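PDB 2CC0: acetyl-xylan esterase from Streptomyces lividans, which removes acetyl groups from acetylated xylan in a metal-dependent way, as a family 4 carbohydrate esterase probably taking part in plant cell wall degradation. Local coordinates for residues A[15-19]-A[155-159]; A[37-43]-A[63-67]; A[49-53]-A[90-94]; A[77-82]-A[113-119]. All coordinates share one frame; numbering follows the deposited sequence.

Interaction 1: A[15-19]-A[155-159]; sequences PSGST and HDWPA. With ACT (acetate ion), chain D.
The beginning of helix 19-28, where the chain makes a type I beta turn from Ser-16 to Thr-19, is gripped by the carboxylate of Asp-156, in the loop just after strand 151-155, which runs parallel beside strand 5-12. Both carboxylate oxygens are used. Ser-16 OG donates to Asp-156 OD1 at 2.6 Å and arrives nearly head-on, in line with the C-O bond. Thr-19 OG1 donates to Asp-156 OD2, also at 2.6 Å, on the syn lone pair, its side chain crossing that of the aspartate at about a right angle. With CG anti to the backbone N (chi1 167°), Asp-156 reaches out from its loop to the turn. Ser-16 OG does double duty, since it also accepts the capping bond from Ser-18 N at 3.0 Å. His-155, just before Asp-156, turns toward the zinc site, where its NE2 makes a weak hydrogen bond of 3.4 Å to OXT of the bound acetate. The buried carboxylate thus has a hydroxyl on each oxygen and lies near the amino end of a helix, a setting likely to stabilise its negative charge.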
loop_
_atom_site.group_PDB
_atom_site.type_symbol
_atom_site.label_atom_id
_atom_site.label_comp_id
_atom_site.label_asym_id
_atom_site.label_seq_id
_atom_site.Cartn_x
_atom_site.Cartn_y
_atom_site.Cartn_z
ATOM N N PRO A 15 12.221 -12.313 17.033
ATOM C CA PRO A 15 13.287 -11.740 17.868
ATOM C C PRO A 15 14.483 -12.678 17.994
ATOM O O PRO A 15 14.489 -13.758 17.399
ATOM C CB PRO A 15 12.649 -11.724 19.277
ATOM C CG PRO A 15 11.418 -12.550 19.214
ATOM C CD PRO A 15 11.174 -13.004 17.796
ATOM N N SER A 16 15.538 -12.227 18.653
ATOM C CA SER A 16 16.945 -12.586 18.399
ATOM C C SER A 16 17.747 -12.033 19.573
ATOM O O SER A 16 17.247 -11.205 20.357
ATOM C CB SER A 16 17.550 -12.173 17.076
ATOM O OG SER A 16 18.133 -10.914 17.201
ATOM N N GLY A 17 18.996 -12.475 19.708
ATOM C CA GLY A 17 19.888 -11.844 20.677
ATOM C C GLY A 17 20.190 -10.355 20.504
ATOM O O GLY A 17 20.813 -9.745 21.381
ATOM N N SER A 18 19.775 -9.769 19.370
ATOM C CA SER A 18 19.950 -8.349 19.070
ATOM C C SER A 18 18.739 -7.512 19.468
ATOM O O SER A 18 18.811 -6.277 19.505
ATOM C CB SER A 18 20.191 -8.143 17.566
ATOM O OG SER A 18 21.226 -8.981 17.090
ATOM N N THR A 19 17.626 -8.178 19.748
ATOM C CA THR A 19 16.352 -7.475 19.914
ATOM C C THR A 19 16.321 -6.514 21.091
ATOM O O THR A 19 15.906 -5.353 20.925
ATOM C CB THR A 19 15.202 -8.478 20.020
ATOM O OG1 THR A 19 15.210 -9.286 18.832
ATOM C CG2 THR A 19 13.828 -7.760 20.180
ATOM N N HIS A 155 15.908 -4.573 9.394
ATOM C CA HIS A 155 15.950 -5.879 10.052
ATOM C C HIS A 155 16.378 -5.780 11.501
ATOM O O HIS A 155 17.036 -4.817 11.890
ATOM C CB HIS A 155 16.863 -6.818 9.269
ATOM C CG HIS A 155 16.302 -7.160 7.919
ATOM N ND1 HIS A 155 16.329 -6.276 6.859
ATOM C CD2 HIS A 155 15.635 -8.253 7.486
ATOM C CE1 HIS A 155 15.718 -6.821 5.823
ATOM N NE2 HIS A 155 15.293 -8.022 6.174
ATOM N N ASP A 156 16.028 -6.818 12.269
ATOM C CA ASP A 156 16.274 -6.893 13.717
ATOM C C ASP A 156 17.775 -7.056 14.065
ATOM O O ASP A 156 18.217 -6.581 15.104
ATOM C CB ASP A 156 15.403 -8.045 14.243
ATOM C CG ASP A 156 15.751 -8.500 15.659
ATOM O OD1 ASP A 156 16.561 -9.441 15.767
ATOM O OD2 ASP A 156 15.147 -7.981 16.634
ATOM N N TRP A 157 18.540 -7.686 13.172
ATOM C CA TRP A 157 19.920 -8.128 13.465
ATOM C C TRP A 157 21.124 -7.225 13.073
ATOM O O TRP A 157 22.170 -7.308 13.731
ATOM C CB TRP A 157 20.122 -9.564 12.945
ATOM C CG TRP A 157 19.864 -9.719 11.492
ATOM C CD1 TRP A 157 18.722 -10.163 10.908
ATOM C CD2 TRP A 157 20.785 -9.428 10.432
ATOM N NE1 TRP A 157 18.872 -10.164 9.528
ATOM C CE2 TRP A 157 20.134 -9.722 9.222
ATOM C CE3 TRP A 157 22.110 -8.970 10.401
ATOM C CZ2 TRP A 157 20.756 -9.540 7.962
ATOM C CZ3 TRP A 157 22.732 -8.781 9.155
ATOM C CH2 TRP A 157 22.048 -9.070 7.960
ATOM N N PRO A 158 21.030 -6.408 11.991
ATOM C CA PRO A 158 22.282 -5.707 11.594
ATOM C C PRO A 158 22.842 -4.712 12.620
ATOM O O PRO A 158 22.105 -3.907 13.188
ATOM C CB PRO A 158 21.894 -4.987 10.278
ATOM C CG PRO A 158 20.674 -5.743 9.760
ATOM C CD PRO A 158 19.925 -6.118 11.049
ATOM N N ALA A 159 24.149 -4.777 12.874
ATOM C CA ALA A 159 24.780 -3.823 13.770
ATOM C C ALA A 159 24.636 -2.362 13.309
ATOM O O ALA A 159 24.465 -1.452 14.124
ATOM C CB ALA A 159 26.253 -4.192 13.979
HETATM C C ACT D . 11.830 -9.901 4.231
HETATM O O ACT D . 12.154 -11.025 3.778
HETATM O OXT ACT D . 12.383 -9.513 5.300
HETATM C CH3 ACT D . 10.811 -9.061 3.522
HETATM O O HOH W 1 22.914 -9.237 15.373
#

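Interaction 2: A[37-43]-A[63-67]; sequences NQGQYAA and SYTHP. With ZN (zinc ion), chain C.
The Tyr-64 ring lies with one face on the first turn of helix 39-44: Gln-40 N sits over its centre, 3.5 Å above the plane, and Gly-39 C lies nearer the rim. CG anti to the backbone N (chi1 -155°) carries the ring back over the helix start, where it can lie this close because residue 39 is glycine: a beta carbon there would run into Tyr-64 CD1. Thr-65 CG2 stands at the ring edge, in plane, and Arg-83 adds a cation-pi interaction. Tyr-64 OH touches Ala-43 CB at 3.4 Å. The other flat pair is the amide of Gln-38 and the His-66 imidazole, whose planes are 36° apart, with Gln-38 NE2 3.5 Å from His-66 CB. Two amides of the helix start are satisfied by the opposing loop: Gly-39 N donates to Ser-63 O at 2.8 Å, and Gln-40 N to Tyr-64 O at 3.0 Å, in the carbonyl plane on a lone pair. Were Tyr-64 an alanine, the Gly-39 to Gln-40 peptide would probably lose its cover and Arg-83 its ring. Gln-40 NE2 holds Gln-38 OE1 at 2.9 Å in a nearly straight bond (163°), which fixes the amide so that Gln-38 NE2 can donate to the zinc ligand Asp-13. His-66 NE2 binds zinc at 2.2 Å, beside Asp-13, His-62, the bound acetate and a water. The loop, bent by an ST motif in which His-66 N donates to Ser-63 OG, carries both histidines of the Asp-His-His metal triad characteristic of family 4 carbohydrate esterases.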
loop_
_atom_site.group_PDB
_atom_site.type_symbol
_atom_site.label_atom_id
_atom_site.label_comp_id
_atom_site.label_asym_id
_atom_site.label_seq_id
_atom_site.Cartn_x
_atom_site.Cartn_y
_atom_site.Cartn_z
ATOM N N ASN A 37 7.983 -10.489 13.128
ATOM C CA ASN A 37 8.671 -11.664 13.705
ATOM C C ASN A 37 8.439 -12.937 12.892
ATOM O O ASN A 37 7.333 -13.167 12.376
ATOM C CB ASN A 37 8.163 -11.943 15.131
ATOM C CG ASN A 37 8.604 -10.900 16.164
ATOM O OD1 ASN A 37 9.476 -10.018 15.940
ATOM N ND2 ASN A 37 8.056 -11.048 17.329
ATOM N N GLN A 38 9.443 -13.817 12.862
ATOM C CA GLN A 38 9.193 -15.185 12.375
ATOM C C GLN A 38 8.566 -16.002 13.504
ATOM O O GLN A 38 8.995 -15.904 14.667
ATOM C CB GLN A 38 10.488 -15.877 11.958
ATOM C CG GLN A 38 11.103 -15.249 10.694
ATOM C CD GLN A 38 12.281 -16.028 10.199
ATOM O OE1 GLN A 38 12.321 -17.247 10.348
ATOM N NE2 GLN A 38 13.246 -15.337 9.606
ATOM N N GLY A 39 7.584 -16.822 13.154
ATOM C CA GLY A 39 6.912 -17.661 14.180
ATOM C C GLY A 39 7.898 -18.540 14.952
ATOM O O GLY A 39 7.793 -18.678 16.177
ATOM N N GLN A 40 8.888 -19.121 14.267
ATOM C CA GLN A 40 9.820 -20.014 14.989
ATOM C C GLN A 40 10.570 -19.262 16.086
ATOM O O GLN A 40 10.849 -19.825 17.138
ATOM C CB GLN A 40 10.797 -20.698 14.025
ATOM C CG GLN A 40 11.758 -19.772 13.320
ATOM C CD GLN A 40 12.665 -20.523 12.357
ATOM O OE1 GLN A 40 13.001 -21.704 12.591
ATOM N NE2 GLN A 40 13.099 -19.851 11.302
ATOM N N TYR A 41 10.923 -18.002 15.828
ATOM C CA TYR A 41 11.644 -17.189 16.820
ATOM C C TYR A 41 10.731 -16.649 17.916
ATOM O O TYR A 41 11.168 -16.506 19.068
ATOM C CB TYR A 41 12.423 -16.049 16.154
ATOM C CG TYR A 41 13.441 -16.538 15.130
ATOM C CD1 TYR A 41 14.166 -17.703 15.353
ATOM C CD2 TYR A 41 13.684 -15.811 13.944
ATOM C CE1 TYR A 41 15.104 -18.171 14.400
ATOM C CE2 TYR A 41 14.604 -16.263 13.002
ATOM C CZ TYR A 41 15.316 -17.442 13.245
ATOM O OH TYR A 41 16.254 -17.905 12.338
ATOM N N ALA A 42 9.474 -16.352 17.571
ATOM C CA ALA A 42 8.483 -15.990 18.604
ATOM C C ALA A 42 8.288 -17.175 19.561
ATOM O O ALA A 42 8.224 -16.989 20.786
ATOM C CB ALA A 42 7.180 -15.614 17.969
ATOM N N ALA A 43 8.197 -18.382 19.004
ATOM C CA ALA A 43 8.026 -19.609 19.807
ATOM C C ALA A 43 9.226 -19.841 20.725
ATOM O O ALA A 43 9.068 -20.259 21.890
ATOM C CB ALA A 43 7.812 -20.814 18.873
ATOM N N SER A 63 5.837 -15.065 8.635
ATOM C CA SER A 63 5.880 -16.530 8.383
ATOM C C SER A 63 6.606 -17.272 9.504
ATOM O O SER A 63 7.205 -16.641 10.387
ATOM C CB SER A 63 6.507 -16.881 7.029
ATOM O OG SER A 63 7.930 -16.901 7.128
ATOM N N TYR A 64 6.547 -18.606 9.463
ATOM C CA TYR A 64 7.131 -19.411 10.541
ATOM C C TYR A 64 8.626 -19.647 10.349
ATOM O O TYR A 64 9.389 -19.524 11.313
ATOM C CB TYR A 64 6.392 -20.742 10.738
ATOM C CG TYR A 64 6.565 -21.270 12.143
ATOM C CD1 TYR A 64 5.743 -20.811 13.180
ATOM C CD2 TYR A 64 7.552 -22.224 12.445
ATOM C CE1 TYR A 64 5.898 -21.279 14.509
ATOM C CE2 TYR A 64 7.719 -22.686 13.771
ATOM C CZ TYR A 64 6.895 -22.220 14.779
ATOM O OH TYR A 64 7.072 -22.674 16.079
ATOM N N THR A 65 9.029 -19.970 9.124
ATOM C CA THR A 65 10.422 -20.356 8.858
ATOM C C THR A 65 11.068 -19.530 7.711
ATOM O O THR A 65 12.171 -19.853 7.263
ATOM C CB THR A 65 10.519 -21.868 8.459
ATOM O OG1 THR A 65 9.905 -22.074 7.174
ATOM C CG2 THR A 65 9.873 -22.793 9.504
ATOM N N HIS A 66 10.374 -18.495 7.230
ATOM C CA HIS A 66 10.885 -17.616 6.178
ATOM C C HIS A 66 11.128 -18.339 4.819
ATOM O O HIS A 66 12.171 -18.138 4.198
ATOM C CB HIS A 66 12.168 -16.897 6.672
ATOM C CG HIS A 66 12.467 -15.610 5.965
ATOM N ND1 HIS A 66 13.093 -15.554 4.739
ATOM C CD2 HIS A 66 12.243 -14.322 6.327
ATOM C CE1 HIS A 66 13.246 -14.293 4.377
ATOM N NE2 HIS A 66 12.739 -13.525 5.320
ATOM N N PRO A 67 10.165 -19.162 4.363
ATOM C CA PRO A 67 10.341 -19.808 3.052
ATOM C C PRO A 67 10.030 -18.823 1.939
ATOM O O PRO A 67 9.435 -17.770 2.206
ATOM C CB PRO A 67 9.256 -20.897 3.055
ATOM C CG PRO A 67 8.173 -20.324 3.890
ATOM C CD PRO A 67 8.869 -19.532 4.986
HETATM ZN ZN ZN C . 12.560 -11.509 6.238
HETATM O O HOH W 2 14.505 -10.964 5.752
#

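Interaction 3: A[49-53]-A[90-94]; sequences VRAQV and GAGGG
A Schellman motif that finishes helix 74-90, with Gly-92 at positive phi (95°), supplies the surface on which Arg-50 and two valines of helix 46-54 rest. Arg-50 carries the polar half. Its NH1 donates to Gly-92 O at 2.9 Å, striking a lone pair in the carbonyl plane, although the bond is bent (139° at the hydrogen) and the oxygen lies somewhat off the guanidinium plane. Bends at both chi2 and chi3 fold the arginine back along the turn, so its aliphatic part is used as well: CG comes within 3.3 Å of Ala-91 O, and CD is equally near Gly-92 O. The other amino group, NH2, forms a salt bridge with Asp-54 one turn further along the same helix, while Val-53 CG1 lies 3.9 Å over one guanidinium face. Below this polar rim the contact is apolar. Val-49 CB meets Ala-91 CB at 3.7 Å, and Val-49 CG1 is just as close to Gly-93 CA. Val-53 CG2 reaches the same Gly-93 CA at 3.9 Å. Two of the glycines suit this close approach: a beta carbon on Gly-93 would strike Val-49 CG1, and one on Gly-92 would strike Arg-50 CD and, at its backbone angles, also jam against the preceding carbonyl oxygen. The arginine joins two tasks, since the carbonyl of Gly-92, just past the helix end, receives a charged donor, and that donor is steadied by an aspartate and a valine of its own helix, a pairing likely to offset its positive charge.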
loop_
_atom_site.group_PDB
_atom_site.type_symbol
_atom_site.label_atom_id
_atom_site.label_comp_id
_atom_site.label_asym_id
_atom_site.label_seq_id
_atom_site.Cartn_x
_atom_site.Cartn_y
_atom_site.Cartn_z
ATOM N N VAL A 49 9.275 -11.491 22.714
ATOM C CA VAL A 49 8.049 -11.016 22.046
ATOM C C VAL A 49 7.353 -9.980 22.937
ATOM O O VAL A 49 6.971 -8.881 22.475
ATOM C CB VAL A 49 7.083 -12.148 21.722
ATOM C CG1 VAL A 49 5.783 -11.600 21.119
ATOM C CG2 VAL A 49 7.738 -13.166 20.752
ATOM N N ARG A 50 7.196 -10.328 24.215
ATOM C CA ARG A 50 6.637 -9.386 25.202
ATOM C C ARG A 50 7.484 -8.121 25.341
ATOM O O ARG A 50 6.934 -7.025 25.524
ATOM C CB ARG A 50 6.514 -10.044 26.584
ATOM C CG ARG A 50 5.256 -10.873 26.748
ATOM C CD ARG A 50 3.945 -10.071 26.526
ATOM N NE ARG A 50 3.784 -8.847 27.325
ATOM C CZ ARG A 50 2.675 -8.109 27.306
ATOM N NH1 ARG A 50 1.635 -8.489 26.560
ATOM N NH2 ARG A 50 2.581 -7.002 28.043
ATOM N N ALA A 51 8.809 -8.263 25.257
ATOM C CA ALA A 51 9.697 -7.103 25.409
ATOM C C ALA A 51 9.406 -6.089 24.297
ATOM O O ALA A 51 9.419 -4.890 24.523
ATOM C CB ALA A 51 11.169 -7.516 25.413
ATOM N N GLN A 52 9.070 -6.598 23.112
ATOM C CA GLN A 52 8.716 -5.689 22.005
ATOM C C GLN A 52 7.472 -4.880 22.352
ATOM O O GLN A 52 7.423 -3.657 22.154
ATOM C CB GLN A 52 8.495 -6.467 20.710
ATOM C CG GLN A 52 9.745 -7.186 20.253
ATOM C CD GLN A 52 9.447 -8.208 19.170
ATOM O OE1 GLN A 52 8.357 -8.835 19.127
ATOM N NE2 GLN A 52 10.394 -8.367 18.275
ATOM N N VAL A 53 6.467 -5.573 22.873
ATOM C CA VAL A 53 5.210 -4.908 23.290
ATOM C C VAL A 53 5.495 -3.865 24.371
ATOM O O VAL A 53 5.022 -2.700 24.293
ATOM C CB VAL A 53 4.163 -5.939 23.766
ATOM C CG1 VAL A 53 2.866 -5.238 24.242
ATOM C CG2 VAL A 53 3.870 -6.964 22.641
ATOM N N GLY A 90 0.462 -16.582 21.499
ATOM C CA GLY A 90 0.850 -17.403 22.661
ATOM C C GLY A 90 1.914 -16.745 23.513
ATOM O O GLY A 90 1.932 -16.894 24.737
ATOM N N ALA A 91 2.800 -15.982 22.871
ATOM C CA ALA A 91 3.880 -15.305 23.569
ATOM C C ALA A 91 3.471 -13.979 24.201
ATOM O O ALA A 91 4.284 -13.358 24.880
ATOM C CB ALA A 91 5.061 -15.099 22.634
ATOM N N GLY A 92 2.234 -13.533 23.964
ATOM C CA GLY A 92 1.782 -12.240 24.513
ATOM C C GLY A 92 1.913 -11.063 23.572
ATOM O O GLY A 92 1.768 -9.906 23.988
ATOM N N GLY A 93 2.215 -11.356 22.301
ATOM C CA GLY A 93 2.363 -10.313 21.270
ATOM C C GLY A 93 1.084 -9.844 20.582
ATOM O O GLY A 93 1.145 -9.042 19.647
ATOM N N GLY A 94 -0.069 -10.320 21.042
ATOM C CA GLY A 94 -1.341 -10.059 20.350
ATOM C C GLY A 94 -1.538 -10.988 19.154
ATOM O O GLY A 94 -0.664 -11.805 18.803
#

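Interaction 4: A[77-82]-A[113-119]; sequences MDSEIS and VEAKYGL
Val-113, Ile-81 and Leu-119 form the dense side of the packing between helix 74-90 and the C-terminal end of helix 108-116, two helices packed on the outside of the distorted beta/alpha barrel of this polysaccharide deacetylase family. Here Ile-81 CD1 meets Val-113 CG1 at 3.8 Å, and the same valine methyl lies against Asp-78 CA at 3.6 Å. Ile-81 CG2 and Leu-119 CD1 are only 3.4 Å apart, closer than carbons usually come, as the two side chains slide past each other in opposite directions. Phe-99 of strand 98-99 touches both and continues this apolar layer inward. The solvent side is held instead by charge. Lys-116, extended with CG anti to its backbone N (chi1 178°), brings NZ to Asp-78 OD2 at 2.7 Å in a salt bridge. The other oxygen, Asp-78 OD1, accepts from Tyr-117 OH at 2.5 Å. Both donors arrive on the syn sides, some 20° out of the carboxylate plane, and the carboxylate stands steeply to the ring, at 75°, against its edge. That ring forms the border between the two halves: Lys-116 CG lies over one face and Ser-82 CA over the opposite one, while Ile-81 CG2 approaches obliquely. A phenylalanine in place of Tyr-117 would probably still fill this slot but leave Asp-78 OD1 without its hydroxyl mate and the carboxylate freer to turn. Beyond the ring, Gly-118 closes the helix in a Schellman motif, in which Leu-119 N donates to Glu-114 O at 2.9 Å.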
loop_
_atom_site.group_PDB
_atom_site.type_symbol
_atom_site.label_atom_id
_atom_site.label_comp_id
_atom_site.label_asym_id
_atom_site.label_seq_id
_atom_site.Cartn_x
_atom_site.Cartn_y
_atom_site.Cartn_z
ATOM N N MET A 77 1.366 -22.820 2.880
ATOM C CA MET A 77 1.306 -21.379 3.194
ATOM C C MET A 77 0.422 -21.146 4.417
ATOM O O MET A 77 0.743 -20.334 5.298
ATOM C CB MET A 77 0.735 -20.575 2.027
ATOM C CG MET A 77 1.490 -20.617 0.696
ATOM S SD MET A 77 0.551 -19.554 -0.425
ATOM C CE MET A 77 1.384 -19.798 -2.006
ATOM N N ASP A 78 -0.709 -21.858 4.459
ATOM C CA ASP A 78 -1.651 -21.772 5.564
ATOM C C ASP A 78 -0.967 -22.176 6.882
ATOM O O ASP A 78 -1.056 -21.467 7.877
ATOM C CB ASP A 78 -2.859 -22.643 5.262
ATOM C CG ASP A 78 -4.038 -22.347 6.177
ATOM O OD1 ASP A 78 -3.888 -22.498 7.397
ATOM O OD2 ASP A 78 -5.122 -21.969 5.665
ATOM N N SER A 79 -0.250 -23.298 6.868
ATOM C CA SER A 79 0.502 -23.726 8.036
ATOM C C SER A 79 1.513 -22.678 8.515
ATOM O O SER A 79 1.594 -22.380 9.704
ATOM C CB SER A 79 1.223 -25.051 7.720
ATOM O OG SER A 79 1.980 -25.489 8.832
ATOM N N GLU A 80 2.273 -22.112 7.588
ATOM C CA GLU A 80 3.281 -21.123 7.940
ATOM C C GLU A 80 2.647 -19.893 8.595
ATOM O O GLU A 80 3.136 -19.371 9.604
ATOM C CB GLU A 80 4.040 -20.715 6.667
ATOM C CG GLU A 80 5.084 -21.737 6.205
ATOM C CD GLU A 80 6.458 -21.562 6.847
ATOM O OE1 GLU A 80 6.774 -20.465 7.340
ATOM O OE2 GLU A 80 7.237 -22.547 6.843
ATOM N N ILE A 81 1.562 -19.412 8.007
ATOM C CA ILE A 81 0.899 -18.214 8.535
ATOM C C ILE A 81 0.171 -18.481 9.873
ATOM O O ILE A 81 0.335 -17.736 10.865
ATOM C CB ILE A 81 -0.022 -17.600 7.463
ATOM C CG1 ILE A 81 0.857 -16.821 6.462
ATOM C CG2 ILE A 81 -1.032 -16.660 8.097
ATOM C CD1 ILE A 81 0.121 -16.333 5.213
ATOM N N SER A 82 -0.609 -19.564 9.908
ATOM C CA SER A 82 -1.377 -19.868 11.110
ATOM C C SER A 82 -0.482 -20.187 12.317
ATOM O O SER A 82 -0.755 -19.730 13.424
ATOM C CB SER A 82 -2.374 -20.990 10.848
ATOM O OG SER A 82 -1.712 -22.158 10.431
ATOM N N VAL A 113 -4.750 -16.816 1.551
ATOM C CA VAL A 113 -4.399 -17.282 2.880
ATOM C C VAL A 113 -4.329 -16.103 3.858
ATOM O O VAL A 113 -4.855 -16.199 4.950
ATOM C CB VAL A 113 -3.092 -18.122 2.911
ATOM C CG1 VAL A 113 -2.790 -18.560 4.346
ATOM C CG2 VAL A 113 -3.222 -19.338 1.968
ATOM N N GLU A 114 -3.698 -14.995 3.450
ATOM C CA GLU A 114 -3.692 -13.788 4.283
ATOM C C GLU A 114 -5.115 -13.399 4.681
ATOM O O GLU A 114 -5.381 -13.127 5.858
ATOM C CB GLU A 114 -3.074 -12.605 3.538
ATOM C CG GLU A 114 -1.593 -12.756 3.240
ATOM C CD GLU A 114 -1.114 -11.820 2.127
ATOM O OE1 GLU A 114 -1.920 -11.014 1.595
ATOM O OE2 GLU A 114 0.096 -11.857 1.810
ATOM N N ALA A 115 -6.031 -13.379 3.705
ATOM C CA ALA A 115 -7.422 -12.952 3.952
ATOM C C ALA A 115 -8.107 -13.887 4.952
ATOM O O ALA A 115 -8.828 -13.424 5.844
ATOM C CB ALA A 115 -8.209 -12.908 2.645
ATOM N N LYS A 116 -7.859 -15.198 4.817
ATOM C CA LYS A 116 -8.425 -16.184 5.738
ATOM C C LYS A 116 -8.123 -15.811 7.201
ATOM O O LYS A 116 -8.979 -15.955 8.078
ATOM C CB LYS A 116 -7.852 -17.574 5.431
ATOM C CG LYS A 116 -8.347 -18.671 6.381
ATOM C CD LYS A 116 -7.839 -20.058 6.005
ATOM C CE LYS A 116 -8.123 -21.038 7.143
ATOM N NZ LYS A 116 -7.566 -22.371 6.772
ATOM N N TYR A 117 -6.896 -15.340 7.452
ATOM C CA TYR A 117 -6.409 -15.037 8.809
ATOM C C TYR A 117 -6.560 -13.568 9.198
ATOM O O TYR A 117 -6.056 -13.140 10.250
ATOM C CB TYR A 117 -4.962 -15.549 8.993
ATOM C CG TYR A 117 -4.973 -17.069 9.037
ATOM C CD1 TYR A 117 -5.336 -17.743 10.204
ATOM C CD2 TYR A 117 -4.726 -17.826 7.887
ATOM C CE1 TYR A 117 -5.410 -19.141 10.239
ATOM C CE2 TYR A 117 -4.780 -19.234 7.912
ATOM C CZ TYR A 117 -5.155 -19.882 9.090
ATOM O OH TYR A 117 -5.249 -21.264 9.141
ATOM N N GLY A 118 -7.262 -12.802 8.350
ATOM C CA GLY A 118 -7.486 -11.386 8.607
ATOM C C GLY A 118 -6.229 -10.541 8.602
ATOM O O GLY A 118 -6.138 -9.549 9.351
ATOM N N LEU A 119 -5.270 -10.922 7.756
ATOM C CA LEU A 119 -3.984 -10.228 7.659
ATOM C C LEU A 119 -3.918 -9.296 6.441
ATOM O O LEU A 119 -4.255 -9.687 5.334
ATOM C CB LEU A 119 -2.852 -11.266 7.553
ATOM C CG LEU A 119 -2.641 -12.094 8.820
ATOM C CD1 LEU A 119 -1.829 -13.351 8.490
ATOM C CD2 LEU A 119 -1.929 -11.312 9.951
#

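Overall arrangement
All four contacts are partly buried or superficial rather than central. Interaction 2 lies at the metal site and is the hub, touching interactions 1, 3 and 4. Pro-15 of interaction 1 packs on Asn-37 and Tyr-41, and with Thr-19 reaches helix 46-54 of interaction 3. Asn-37 ND2 probably bonds to Gln-52 OE1 on that helix, and Glu-80 on the helix of interaction 4 receives Tyr-64 N and Thr-65 OG1. Helix 74-90 serves interaction 4, and its end serves interaction 3, the most exposed contact. Chemistry follows place: hydroxyls meet a buried carboxylate in 1, backbone amides, a ring and a metal ligand in 2, whereas 3 and 4 add charged bonds at the rim of apolar packing.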